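Local coordinates for sulfate transporter 4.1, chloroplastic (Arabidopsis thaliana, PDB 7LHV), which cotransports sulfate with protons across the membrane as a member of the SLC26/SulP family and may help regulate sulfate assimilation, at residues Ala589-Tyr594 with Val623-Lys628; Thr580-Ser585 with His614-Arg619; Glu551-Val556 with Lys598-Gln603; Gly505-Thr510 with Val633-Ala638. One frame throughout, in Å; residues are numbered along the deposited sequence.

Contact 1 of 4, residues Ala589-Tyr594 with Val623-Lys628; sequences ALKELY and VELVGK
The ring of Tyr594 lies with one face against the CG1 methyl of Val626, which sits over the ring centre. Val626 CG1 is 3.5 Å from the centroid of the Tyr594 ring and 13° off its normal, the geometry of a CH-pi contact. The tyrosine reaches it because its CG is anti to the backbone N (chi1 168°), which carries the ring across to helix 622-626. Leu625 comes in along the ring, the two side chains running in opposite senses, and its CD2 stands 3.7 Å from Tyr594 CD2. The same methyl also meets the aliphatic part of Lys591, with Leu625 CD2 3.7 Å from Lys591 CG, and is thus held between two residues of helix 584-599. Beyond that the lysine chain bends at chi3 (-77°), and NZ hydrogen-bonds to Ser620 O; Lys591 also packs on Phe453 of the second subunit. No hydrogen bond crosses the contact, so apolar packing joins the helices. Gly627 N closes the last turn of helix 622-626 on Val623 O (2.8 Å), and the positive phi of Gly627 then takes the chain out of that helix. Within the STAS domain, Val626 leans on Phe631, Ala589 and Leu593 of helix 584-599 touch helix 542-560, and Val623 leans on Ile617 of helix 611-620.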
loop_
_atom_site.group_PDB
_atom_site.type_symbol
_atom_site.label_atom_id
_atom_site.label_comp_id
_atom_site.label_asym_id
_atom_site.label_seq_id
_atom_site.Cartn_x
_atom_site.Cartn_y
_atom_site.Cartn_z
ATOM N N ALA A 589 -2.797 -17.039 15.749
ATOM C CA ALA A 589 -3.107 -18.033 14.730
ATOM C C ALA A 589 -2.501 -19.386 15.076
ATOM O O ALA A 589 -3.111 -20.425 14.816
ATOM C CB ALA A 589 -2.618 -17.561 13.364
ATOM N N LEU A 590 -1.297 -19.396 15.648
ATOM C CA LEU A 590 -0.683 -20.660 16.031
ATOM C C LEU A 590 -1.500 -21.367 17.105
ATOM O O LEU A 590 -1.687 -22.586 17.051
ATOM C CB LEU A 590 0.750 -20.424 16.504
ATOM C CG LEU A 590 1.788 -20.239 15.394
ATOM C CD1 LEU A 590 3.158 -19.949 15.978
ATOM C CD2 LEU A 590 1.833 -21.465 14.500
ATOM N N LYS A 591 -2.008 -20.612 18.083
ATOM C CA LYS A 591 -2.869 -21.207 19.099
ATOM C C LYS A 591 -4.165 -21.733 18.490
ATOM O O LYS A 591 -4.637 -22.819 18.856
ATOM C CB LYS A 591 -3.162 -20.190 20.200
ATOM C CG LYS A 591 -1.974 -19.910 21.103
ATOM C CD LYS A 591 -2.390 -19.185 22.371
ATOM C CE LYS A 591 -2.662 -17.716 22.109
ATOM N NZ LYS A 591 -2.751 -16.944 23.377
ATOM N N GLU A 592 -4.753 -20.979 17.557
ATOM C CA GLU A 592 -5.977 -21.443 16.908
ATOM C C GLU A 592 -5.740 -22.731 16.125
ATOM O O GLU A 592 -6.549 -23.665 16.194
ATOM C CB GLU A 592 -6.536 -20.356 15.993
ATOM C CG GLU A 592 -7.059 -19.140 16.731
ATOM C CD GLU A 592 -7.545 -18.055 15.791
ATOM O OE1 GLU A 592 -7.581 -18.299 14.567
ATOM O OE2 GLU A 592 -7.891 -16.958 16.277
ATOM N N LEU A 593 -4.641 -22.801 15.370
ATOM C CA LEU A 593 -4.330 -24.021 14.628
ATOM C C LEU A 593 -4.018 -25.181 15.559
ATOM O O LEU A 593 -4.359 -26.327 15.254
ATOM C CB LEU A 593 -3.178 -23.790 13.648
ATOM C CG LEU A 593 -3.474 -23.177 12.275
ATOM C CD1 LEU A 593 -4.359 -24.124 11.491
ATOM C CD2 LEU A 593 -4.134 -21.821 12.354
ATOM N N TYR A 594 -3.371 -24.920 16.697
ATOM C CA TYR A 594 -3.143 -26.001 17.650
ATOM C C TYR A 594 -4.460 -26.544 18.191
ATOM O O TYR A 594 -4.633 -27.762 18.324
ATOM C CB TYR A 594 -2.262 -25.528 18.800
ATOM C CG TYR A 594 -2.242 -26.513 19.939
ATOM C CD1 TYR A 594 -1.616 -27.742 19.804
ATOM C CD2 TYR A 594 -2.873 -26.229 21.140
ATOM C CE1 TYR A 594 -1.603 -28.650 20.838
ATOM C CE2 TYR A 594 -2.866 -27.133 22.180
ATOM C CZ TYR A 594 -2.230 -28.342 22.024
ATOM O OH TYR A 594 -2.220 -29.247 23.060
ATOM N N VAL A 623 3.519 -21.814 24.953
ATOM C CA VAL A 623 4.305 -22.928 25.483
ATOM C C VAL A 623 3.497 -23.711 26.507
ATOM O O VAL A 623 3.494 -24.948 26.506
ATOM C CB VAL A 623 5.628 -22.417 26.082
ATOM C CG1 VAL A 623 6.330 -23.531 26.836
ATOM C CG2 VAL A 623 6.524 -21.873 24.991
ATOM N N GLU A 624 2.800 -23.005 27.400
ATOM C CA GLU A 624 1.966 -23.682 28.384
ATOM C C GLU A 624 0.772 -24.366 27.734
ATOM O O GLU A 624 0.330 -25.418 28.205
ATOM C CB GLU A 624 1.499 -22.689 29.446
ATOM C CG GLU A 624 2.618 -22.127 30.307
ATOM C CD GLU A 624 3.263 -23.179 31.188
ATOM O OE1 GLU A 624 2.558 -24.122 31.607
ATOM O OE2 GLU A 624 4.477 -23.065 31.461
ATOM N N LEU A 625 0.235 -23.785 26.659
ATOM C CA LEU A 625 -0.939 -24.364 26.011
ATOM C C LEU A 625 -0.593 -25.663 25.293
ATOM O O LEU A 625 -1.297 -26.668 25.438
ATOM C CB LEU A 625 -1.552 -23.359 25.039
ATOM C CG LEU A 625 -2.604 -23.918 24.080
ATOM C CD1 LEU A 625 -3.927 -24.109 24.793
ATOM C CD2 LEU A 625 -2.770 -23.011 22.877
ATOM N N VAL A 626 0.490 -25.666 24.513
ATOM C CA VAL A 626 0.835 -26.847 23.728
ATOM C C VAL A 626 1.772 -27.797 24.460
ATOM O O VAL A 626 1.920 -28.954 24.039
ATOM C CB VAL A 626 1.466 -26.459 22.379
ATOM C CG1 VAL A 626 0.591 -25.462 21.647
ATOM C CG2 VAL A 626 2.852 -25.903 22.587
ATOM N N GLY A 627 2.411 -27.352 25.537
ATOM C CA GLY A 627 3.320 -28.209 26.270
ATOM C C GLY A 627 4.771 -27.941 25.937
ATOM O O GLY A 627 5.124 -27.755 24.770
ATOM N N LYS A 628 5.626 -27.918 26.962
ATOM C CA LYS A 628 7.041 -27.651 26.736
ATOM C C LYS A 628 7.731 -28.827 26.053
ATOM O O LYS A 628 8.747 -28.640 25.375
ATOM C CB LYS A 628 7.726 -27.320 28.063
ATOM C CG LYS A 628 9.206 -26.997 27.951
ATOM C CD LYS A 628 9.423 -25.672 27.239
ATOM C CE LYS A 628 10.895 -25.290 27.217
ATOM N NZ LYS A 628 11.125 -24.026 26.463
#

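Contact 2 of 4, residues Thr580-Ser585 with His614-Arg619; sequences THIDSS and HLTIAR
Ile582 meets two successive residues of helix 611-620. Its CD1 reaches Ile617 CG1 at 3.7 Å, and its CG1 runs past Thr616 CG2 at 3.9 Å in the opposite direction. With chi1 at 56°, Ile582 CG1 lies between the backbone N and the carbonyl carbon, and the extended chain beyond it delivers CD1 to Ile617. On the threonine, Thr616 CG2 makes the closest approach, 3.8 Å from Ile582 O. With an alanine here in place of Ile582 the CG1-CD1 arm is gone, which would probably cost Ile617 CG1 its partner, strip Thr616 CG2 of its side-chain contact and open a gap between the loop and the helix.

No hydrogen bond spans the two segments; several polar side chains bond to other groups instead. Thr616 OG1 turns back to Asp612 O, one helical turn earlier. Asp583 is the N-cap of helix 584-599, its OD1 accepting from Ala586 N. Further bonds go to the second subunit, where Ser584 OG pairs with Asp461 OD2 and Arg619 NH2 with Val457 O. The Asp-Ser-Ser sequence at this helix start probably corresponds to the loop that bears the phosphorylated serine in bacterial anti-sigma factor antagonists, relatives with the same STAS fold.

In the domain, the loop holding Ile582 leads from strand 569-575 into helix 584-599. Val587 of that helix touches both Ile582 and Thr616, and Ile617 packs onward against Met622 and Val623 of helix 622-626.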
loop_
_atom_site.group_PDB
_atom_site.type_symbol
_atom_site.label_atom_id
_atom_site.label_comp_id
_atom_site.label_asym_id
_atom_site.label_seq_id
_atom_site.Cartn_x
_atom_site.Cartn_y
_atom_site.Cartn_z
ATOM N N THR A 580 12.218 -15.016 11.031
ATOM C CA THR A 580 13.030 -14.067 11.785
ATOM C C THR A 580 12.295 -13.564 13.020
ATOM O O THR A 580 12.884 -13.465 14.102
ATOM C CB THR A 580 13.434 -12.901 10.887
ATOM O OG1 THR A 580 14.193 -13.394 9.778
ATOM C CG2 THR A 580 14.282 -11.907 11.660
ATOM N N HIS A 581 11.007 -13.250 12.884
ATOM C CA HIS A 581 10.237 -12.706 13.991
ATOM C C HIS A 581 8.767 -13.029 13.776
ATOM O O HIS A 581 8.334 -13.309 12.657
ATOM C CB HIS A 581 10.441 -11.196 14.123
ATOM C CG HIS A 581 10.306 -10.457 12.828
ATOM N ND1 HIS A 581 9.083 -10.169 12.261
ATOM C CD2 HIS A 581 11.237 -9.945 11.991
ATOM C CE1 HIS A 581 9.267 -9.515 11.129
ATOM N NE2 HIS A 581 10.566 -9.365 10.941
ATOM N N ILE A 582 8.004 -12.986 14.867
ATOM C CA ILE A 582 6.561 -13.185 14.826
ATOM C C ILE A 582 5.890 -12.131 15.694
ATOM O O ILE A 582 6.435 -11.697 16.713
ATOM C CB ILE A 582 6.149 -14.603 15.281
ATOM C CG1 ILE A 582 6.683 -14.906 16.677
ATOM C CG2 ILE A 582 6.618 -15.645 14.293
ATOM C CD1 ILE A 582 6.264 -16.260 17.191
ATOM N N ASP A 583 4.700 -11.713 15.278
ATOM C CA ASP A 583 3.919 -10.724 15.997
ATOM C C ASP A 583 2.778 -11.406 16.753
ATOM O O ASP A 583 2.714 -12.632 16.860
ATOM C CB ASP A 583 3.408 -9.656 15.029
ATOM C CG ASP A 583 2.526 -10.226 13.947
ATOM O OD1 ASP A 583 2.524 -11.460 13.775
ATOM O OD2 ASP A 583 1.837 -9.441 13.264
ATOM N N SER A 584 1.868 -10.595 17.297
ATOM C CA SER A 584 0.747 -11.131 18.065
ATOM C C SER A 584 -0.183 -11.966 17.195
ATOM O O SER A 584 -0.697 -13.002 17.637
ATOM C CB SER A 584 -0.025 -9.989 18.714
ATOM O OG SER A 584 -0.777 -9.288 17.741
ATOM N N SER A 585 -0.436 -11.519 15.963
ATOM C CA SER A 585 -1.294 -12.286 15.067
ATOM C C SER A 585 -0.728 -13.677 14.829
ATOM O O SER A 585 -1.478 -14.655 14.730
ATOM C CB SER A 585 -1.472 -11.545 13.743
ATOM O OG SER A 585 -2.031 -10.260 13.949
ATOM N N HIS A 614 11.049 -17.456 20.146
ATOM C CA HIS A 614 10.791 -18.227 21.357
ATOM C C HIS A 614 10.316 -17.329 22.491
ATOM O O HIS A 614 9.419 -17.705 23.254
ATOM C CB HIS A 614 12.044 -18.994 21.773
ATOM C CG HIS A 614 11.795 -20.029 22.825
ATOM N ND1 HIS A 614 12.244 -19.894 24.121
ATOM C CD2 HIS A 614 11.141 -21.212 22.774
ATOM C CE1 HIS A 614 11.880 -20.951 24.823
ATOM N NE2 HIS A 614 11.211 -21.768 24.029
ATOM N N LEU A 615 10.911 -16.142 22.624
ATOM C CA LEU A 615 10.478 -15.217 23.666
ATOM C C LEU A 615 9.034 -14.784 23.452
ATOM O O LEU A 615 8.243 -14.744 24.403
ATOM C CB LEU A 615 11.405 -14.003 23.701
ATOM C CG LEU A 615 11.081 -12.885 24.693
ATOM C CD1 LEU A 615 10.733 -13.450 26.062
ATOM C CD2 LEU A 615 12.247 -11.914 24.790
ATOM N N THR A 616 8.668 -14.461 22.208
ATOM C CA THR A 616 7.290 -14.069 21.923
ATOM C C THR A 616 6.322 -15.215 22.191
ATOM O O THR A 616 5.239 -15.008 22.750
ATOM C CB THR A 616 7.168 -13.589 20.478
ATOM O OG1 THR A 616 7.951 -12.402 20.304
ATOM C CG2 THR A 616 5.721 -13.281 20.134
ATOM N N ILE A 617 6.702 -16.436 21.807
ATOM C CA ILE A 617 5.845 -17.593 22.046
ATOM C C ILE A 617 5.645 -17.809 23.540
ATOM O O ILE A 617 4.525 -18.061 24.001
ATOM C CB ILE A 617 6.437 -18.844 21.368
ATOM C CG1 ILE A 617 6.220 -18.790 19.857
ATOM C CG2 ILE A 617 5.820 -20.105 21.933
ATOM C CD1 ILE A 617 6.895 -19.917 19.112
ATOM N N ALA A 618 6.723 -17.704 24.322
ATOM C CA ALA A 618 6.607 -17.877 25.766
ATOM C C ALA A 618 5.744 -16.786 26.387
ATOM O O ALA A 618 4.962 -17.053 27.307
ATOM C CB ALA A 618 7.994 -17.893 26.404
ATOM N N ARG A 619 5.880 -15.548 25.910
ATOM C CA ARG A 619 5.070 -14.459 26.446
ATOM C C ARG A 619 3.592 -14.651 26.128
ATOM O O ARG A 619 2.732 -14.376 26.971
ATOM C CB ARG A 619 5.565 -13.119 25.909
ATOM C CG ARG A 619 6.781 -12.578 26.634
ATOM C CD ARG A 619 6.776 -11.066 26.648
ATOM N NE ARG A 619 6.692 -10.522 25.299
ATOM C CZ ARG A 619 7.735 -10.095 24.600
ATOM N NH1 ARG A 619 8.960 -10.131 25.096
ATOM N NH2 ARG A 619 7.542 -9.621 23.372
#

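Contact 3 of 4, residues Glu551-Val556 with Lys598-Gln603; sequences EYEVAV and KTRDIQ
Arg600 lays one face of its guanidinium over the CB of Glu553, with NE 3.7 Å from that carbon. The bend of the arginine at chi2 (87°) brings the flat group across helix 542-560. Glu553 OE1 hangs above the same face, 4.3 Å from Arg600 NH1 and well out of the plane, so it offers charge attraction without an N-H directed at it. The guanidinium finds its bonds to other groups: NH1 donates to Ala357 O of the second subunit, and NH2 makes a salt bridge with Asp557 OD2. Glu553 OE2 in turn lies close to Glu596 OE1, and the positive charge of Arg600 may ease that like-charged pairing.

The surroundings are those of a beta-alpha-beta unit of the STAS fold: helix 584-599 links the parallel neighbouring strands 569-575 and 603-606. The helix finishes in a Schellman motif, in which Asp601 has positive phi (62°) and its N makes a weak 3.2 Å bond to Lys598 O. Replacing Arg600 by a leucine would probably leave Asp557 without its salt-bridge mate and Ala357 O of the second subunit without this donor.

Next to the guanidinium the packing is apolar. Val556 splits its two methyls between partners: CG2 meets Ile602 CD1 at 3.8 Å, while CG1 touches Arg600 CG at 4.1 Å. Ile602 also packs against Ile569 and Val572 of strand 569-575. Across the helix end, Lys598 NZ bonds to Gln603 OE1 at 3.0 Å, approaching from above the carbonyl plane.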
loop_
_atom_site.group_PDB
_atom_site.type_symbol
_atom_site.label_atom_id
_atom_site.label_comp_id
_atom_site.label_asym_id
_atom_site.label_seq_id
_atom_site.Cartn_x
_atom_site.Cartn_y
_atom_site.Cartn_z
ATOM N N GLU A 551 -4.909 -26.852 5.220
ATOM C CA GLU A 551 -5.015 -27.862 4.168
ATOM C C GLU A 551 -4.836 -29.268 4.727
ATOM O O GLU A 551 -5.436 -30.226 4.227
ATOM C CB GLU A 551 -4.000 -27.598 3.056
ATOM C CG GLU A 551 -4.264 -26.344 2.249
ATOM C CD GLU A 551 -3.226 -26.121 1.169
ATOM O OE1 GLU A 551 -2.232 -26.879 1.135
ATOM O OE2 GLU A 551 -3.402 -25.194 0.354
ATOM N N TYR A 552 -4.022 -29.415 5.773
ATOM C CA TYR A 552 -3.838 -30.726 6.387
ATOM C C TYR A 552 -5.092 -31.174 7.132
ATOM O O TYR A 552 -5.443 -32.360 7.108
ATOM C CB TYR A 552 -2.618 -30.694 7.303
ATOM C CG TYR A 552 -1.386 -30.230 6.564
ATOM C CD1 TYR A 552 -0.749 -31.062 5.655
ATOM C CD2 TYR A 552 -0.887 -28.949 6.738
ATOM C CE1 TYR A 552 0.364 -30.638 4.960
ATOM C CE2 TYR A 552 0.225 -28.517 6.048
ATOM C CZ TYR A 552 0.846 -29.366 5.159
ATOM O OH TYR A 552 1.956 -28.942 4.468
ATOM N N GLU A 553 -5.794 -30.241 7.782
ATOM C CA GLU A 553 -7.082 -30.584 8.375
ATOM C C GLU A 553 -8.078 -31.001 7.305
ATOM O O GLU A 553 -8.866 -31.930 7.506
ATOM C CB GLU A 553 -7.643 -29.406 9.164
ATOM C CG GLU A 553 -6.632 -28.652 9.970
ATOM C CD GLU A 553 -7.218 -27.402 10.571
ATOM O OE1 GLU A 553 -8.165 -26.846 9.979
ATOM O OE2 GLU A 553 -6.723 -26.968 11.627
ATOM N N VAL A 554 -8.078 -30.300 6.171
ATOM C CA VAL A 554 -8.982 -30.659 5.080
ATOM C C VAL A 554 -8.657 -32.052 4.555
ATOM O O VAL A 554 -9.557 -32.845 4.248
ATOM C CB VAL A 554 -8.930 -29.601 3.964
ATOM C CG1 VAL A 554 -9.955 -29.918 2.894
ATOM C CG2 VAL A 554 -9.199 -28.223 4.537
ATOM N N ALA A 555 -7.367 -32.372 4.443
ATOM C CA ALA A 555 -6.971 -33.713 4.022
ATOM C C ALA A 555 -7.430 -34.765 5.024
ATOM O O ALA A 555 -7.888 -35.845 4.636
ATOM C CB ALA A 555 -5.456 -33.778 3.832
ATOM N N VAL A 556 -7.311 -34.468 6.321
ATOM C CA VAL A 556 -7.773 -35.404 7.346
ATOM C C VAL A 556 -9.282 -35.600 7.255
ATOM O O VAL A 556 -9.788 -36.720 7.401
ATOM C CB VAL A 556 -7.344 -34.920 8.743
ATOM C CG1 VAL A 556 -8.054 -35.713 9.826
ATOM C CG2 VAL A 556 -5.841 -35.040 8.901
ATOM N N LYS A 598 -5.915 -30.339 17.753
ATOM C CA LYS A 598 -6.471 -31.170 18.819
ATOM C C LYS A 598 -7.878 -31.645 18.484
ATOM O O LYS A 598 -8.250 -32.777 18.814
ATOM C CB LYS A 598 -6.466 -30.417 20.150
ATOM C CG LYS A 598 -5.093 -30.023 20.682
ATOM C CD LYS A 598 -4.334 -31.250 21.201
ATOM C CE LYS A 598 -3.390 -31.871 20.188
ATOM N NZ LYS A 598 -2.617 -32.989 20.799
ATOM N N THR A 599 -8.678 -30.797 17.836
ATOM C CA THR A 599 -9.994 -31.244 17.390
ATOM C C THR A 599 -9.871 -32.373 16.374
ATOM O O THR A 599 -10.649 -33.333 16.402
ATOM C CB THR A 599 -10.779 -30.073 16.802
ATOM O OG1 THR A 599 -10.946 -29.062 17.802
ATOM C CG2 THR A 599 -12.148 -30.532 16.327
ATOM N N ARG A 600 -8.887 -32.287 15.481
ATOM C CA ARG A 600 -8.658 -33.297 14.458
ATOM C C ARG A 600 -7.698 -34.389 14.908
ATOM O O ARG A 600 -7.341 -35.250 14.097
ATOM C CB ARG A 600 -8.120 -32.646 13.182
ATOM C CG ARG A 600 -9.149 -32.463 12.087
ATOM C CD ARG A 600 -9.890 -31.154 12.260
ATOM N NE ARG A 600 -10.520 -30.715 11.022
ATOM C CZ ARG A 600 -11.231 -29.604 10.900
ATOM N NH1 ARG A 600 -11.424 -28.793 11.926
ATOM N NH2 ARG A 600 -11.758 -29.297 9.719
ATOM N N ASP A 601 -7.269 -34.369 16.171
ATOM C CA ASP A 601 -6.318 -35.344 16.707
ATOM C C ASP A 601 -4.978 -35.280 15.974
ATOM O O ASP A 601 -4.413 -36.303 15.581
ATOM C CB ASP A 601 -6.896 -36.762 16.667
ATOM C CG ASP A 601 -6.175 -37.713 17.596
ATOM O OD1 ASP A 601 -5.367 -37.241 18.421
ATOM O OD2 ASP A 601 -6.418 -38.934 17.500
ATOM N N ILE A 602 -4.464 -34.066 15.790
ATOM C CA ILE A 602 -3.164 -33.826 15.175
ATOM C C ILE A 602 -2.284 -33.109 16.188
ATOM O O ILE A 602 -2.740 -32.182 16.867
ATOM C CB ILE A 602 -3.283 -33.007 13.876
ATOM C CG1 ILE A 602 -4.158 -33.735 12.857
ATOM C CG2 ILE A 602 -1.919 -32.734 13.283
ATOM C CD1 ILE A 602 -4.621 -32.855 11.722
ATOM N N GLN A 603 -1.033 -33.545 16.299
ATOM C CA GLN A 603 -0.083 -32.954 17.231
ATOM C C GLN A 603 0.700 -31.844 16.542
ATOM O O GLN A 603 1.197 -32.026 15.427
ATOM C CB GLN A 603 0.878 -34.015 17.762
ATOM C CG GLN A 603 1.857 -33.503 18.795
ATOM C CD GLN A 603 1.175 -32.743 19.908
ATOM O OE1 GLN A 603 0.369 -33.297 20.652
ATOM N NE2 GLN A 603 1.487 -31.461 20.022
#

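Contact 4 of 4, residues Gly505-Thr510 with Val633-Ala638; sequences GRLPGT and VRVHDA
The carbonyl oxygen of Leu507 takes a weak hydrogen bond from Gly509 N at 3.0 Å and faces the CG1 methyl of Val635 across the contact. That weak bond closes an inverse gamma turn centred on Pro508, in the loop between strands 501-504 and 527-533; Gly509 N also makes a weak bond to Arg506 O. The turn packs against the start of helix 635-643, the last helix modelled.

Leu507 carries most of the contact. Its CB stands over one face of the His636 imidazole, 3.6 Å from the centroid and 13° off the normal, a CH-pi contact. The two methyls part beyond CG: Leu507 CD1 comes to 3.5 Å from His636 CA and Leu507 CD2 to 3.7 Å from Val635 CG2. Chi1 of His636 (-60°), with CG anti to the carbonyl carbon, places the ring beside Leu507. No hydrogen bond crosses between the segments; the contact is van der Waals and CH-pi. Arg634 NH2 lies over the opposite face of the His636 ring, leaving the imidazole between the leucine and the arginine. Pro508 crosses the His636 side chain at about a right angle, its CD 3.5 Å from His636 NE2.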
loop_
_atom_site.group_PDB
_atom_site.type_symbol
_atom_site.label_atom_id
_atom_site.label_comp_id
_atom_site.label_asym_id
_atom_site.label_seq_id
_atom_site.Cartn_x
_atom_site.Cartn_y
_atom_site.Cartn_z
ATOM N N GLY A 505 11.660 -32.962 3.409
ATOM C CA GLY A 505 11.758 -34.402 3.342
ATOM C C GLY A 505 12.693 -34.945 4.397
ATOM O O GLY A 505 12.332 -35.010 5.575
ATOM N N ARG A 506 13.898 -35.332 3.992
ATOM C CA ARG A 506 14.874 -35.830 4.949
ATOM C C ARG A 506 15.245 -34.724 5.929
ATOM O O ARG A 506 15.173 -33.534 5.613
ATOM C CB ARG A 506 16.114 -36.350 4.222
ATOM C CG ARG A 506 17.142 -37.012 5.121
ATOM C CD ARG A 506 16.518 -38.101 5.978
ATOM N NE ARG A 506 17.531 -38.876 6.684
ATOM C CZ ARG A 506 17.280 -39.950 7.416
ATOM N NH1 ARG A 506 16.050 -40.412 7.568
ATOM N NH2 ARG A 506 18.289 -40.582 8.007
ATOM N N LEU A 507 15.636 -35.132 7.137
ATOM C CA LEU A 507 15.782 -34.185 8.240
ATOM C C LEU A 507 16.752 -33.053 7.925
ATOM O O LEU A 507 16.360 -31.882 8.065
ATOM C CB LEU A 507 16.192 -34.949 9.502
ATOM C CG LEU A 507 15.137 -35.953 9.936
ATOM C CD1 LEU A 507 15.622 -36.784 11.112
ATOM C CD2 LEU A 507 13.875 -35.208 10.264
ATOM N N PRO A 508 18.019 -33.306 7.469
ATOM C CA PRO A 508 18.872 -32.208 6.998
ATOM C C PRO A 508 18.600 -31.861 5.538
ATOM O O PRO A 508 19.518 -31.705 4.734
ATOM C CB PRO A 508 20.284 -32.767 7.203
ATOM C CG PRO A 508 20.124 -34.211 6.950
ATOM C CD PRO A 508 18.741 -34.592 7.418
ATOM N N GLY A 509 17.318 -31.741 5.195
ATOM C CA GLY A 509 16.934 -31.477 3.826
ATOM C C GLY A 509 16.147 -30.197 3.663
ATOM O O GLY A 509 16.079 -29.372 4.578
ATOM N N THR A 510 15.532 -30.036 2.500
ATOM C CA THR A 510 14.828 -28.813 2.149
ATOM C C THR A 510 13.651 -29.205 1.264
ATOM O O THR A 510 13.242 -30.370 1.247
ATOM C CB THR A 510 15.792 -27.805 1.494
ATOM O OG1 THR A 510 15.074 -26.631 1.094
ATOM C CG2 THR A 510 16.481 -28.420 0.288
ATOM N N VAL A 633 15.091 -28.074 19.432
ATOM C CA VAL A 633 16.101 -27.227 18.807
ATOM C C VAL A 633 16.510 -27.722 17.431
ATOM O O VAL A 633 17.221 -26.998 16.718
ATOM C CB VAL A 633 17.348 -27.081 19.705
ATOM C CG1 VAL A 633 16.981 -26.420 21.022
ATOM C CG2 VAL A 633 17.991 -28.437 19.942
ATOM N N ARG A 634 16.099 -28.926 17.035
ATOM C CA ARG A 634 16.435 -29.494 15.739
ATOM C C ARG A 634 15.227 -30.251 15.209
ATOM O O ARG A 634 14.269 -30.516 15.938
ATOM C CB ARG A 634 17.653 -30.426 15.832
ATOM C CG ARG A 634 18.937 -29.720 16.234
ATOM C CD ARG A 634 20.074 -30.698 16.480
ATOM N NE ARG A 634 20.529 -31.341 15.253
ATOM C CZ ARG A 634 20.419 -32.638 15.005
ATOM N NH1 ARG A 634 19.862 -33.463 15.875
ATOM N NH2 ARG A 634 20.887 -33.121 13.858
ATOM N N VAL A 635 15.267 -30.581 13.919
ATOM C CA VAL A 635 14.204 -31.402 13.349
ATOM C C VAL A 635 14.453 -32.881 13.619
ATOM O O VAL A 635 13.502 -33.670 13.704
ATOM C CB VAL A 635 14.057 -31.128 11.844
ATOM C CG1 VAL A 635 15.302 -31.557 11.096
ATOM C CG2 VAL A 635 12.835 -31.842 11.288
ATOM N N HIS A 636 15.717 -33.277 13.774
ATOM C CA HIS A 636 16.039 -34.691 13.923
ATOM C C HIS A 636 15.396 -35.270 15.176
ATOM O O HIS A 636 14.693 -36.283 15.114
ATOM C CB HIS A 636 17.556 -34.882 13.958
ATOM C CG HIS A 636 18.262 -34.406 12.726
ATOM N ND1 HIS A 636 18.310 -33.077 12.360
ATOM C CD2 HIS A 636 18.969 -35.078 11.786
ATOM C CE1 HIS A 636 19.003 -32.953 11.242
ATOM N NE2 HIS A 636 19.415 -34.153 10.874
ATOM N N ASP A 637 15.609 -34.621 16.324
ATOM C CA ASP A 637 15.037 -35.122 17.568
ATOM C C ASP A 637 13.517 -34.995 17.589
ATOM O O ASP A 637 12.836 -35.849 18.168
ATOM C CB ASP A 637 15.671 -34.404 18.761
ATOM C CG ASP A 637 15.400 -32.914 18.769
ATOM O OD1 ASP A 637 14.749 -32.413 17.831
ATOM O OD2 ASP A 637 15.848 -32.235 19.716
ATOM N N ALA A 638 12.970 -33.950 16.963
ATOM C CA ALA A 638 11.519 -33.810 16.882
ATOM C C ALA A 638 10.897 -34.984 16.140
ATOM O O ALA A 638 9.935 -35.597 16.614
ATOM C CB ALA A 638 11.155 -32.492 16.197
#

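Overall arrangement
Contacts 1, 2 and 3 share helix 584-599: the loop entering it meets helix 611-620, its middle helix 622-626, and the chain leaving its end helix 542-560. Contacts 1 and 2 have centres about 12 Å apart and touch, Val623 CG2 lying 3.6 Å from Ile617 CG2; contacts 1 and 3 lie about 14 Å apart and meet through Leu593 CD1 and Glu553 OE2 at 3.7 Å. Contact 4 stands apart, its centre 21 to 22 Å from the others, and encloses all three along the chain. Contacts 1, 2 and 3 also reach the second subunit. The Asp583 side chain is about 12 Å from a bound sphingosine 1-phosphate, whose pocket contact 2 does not line.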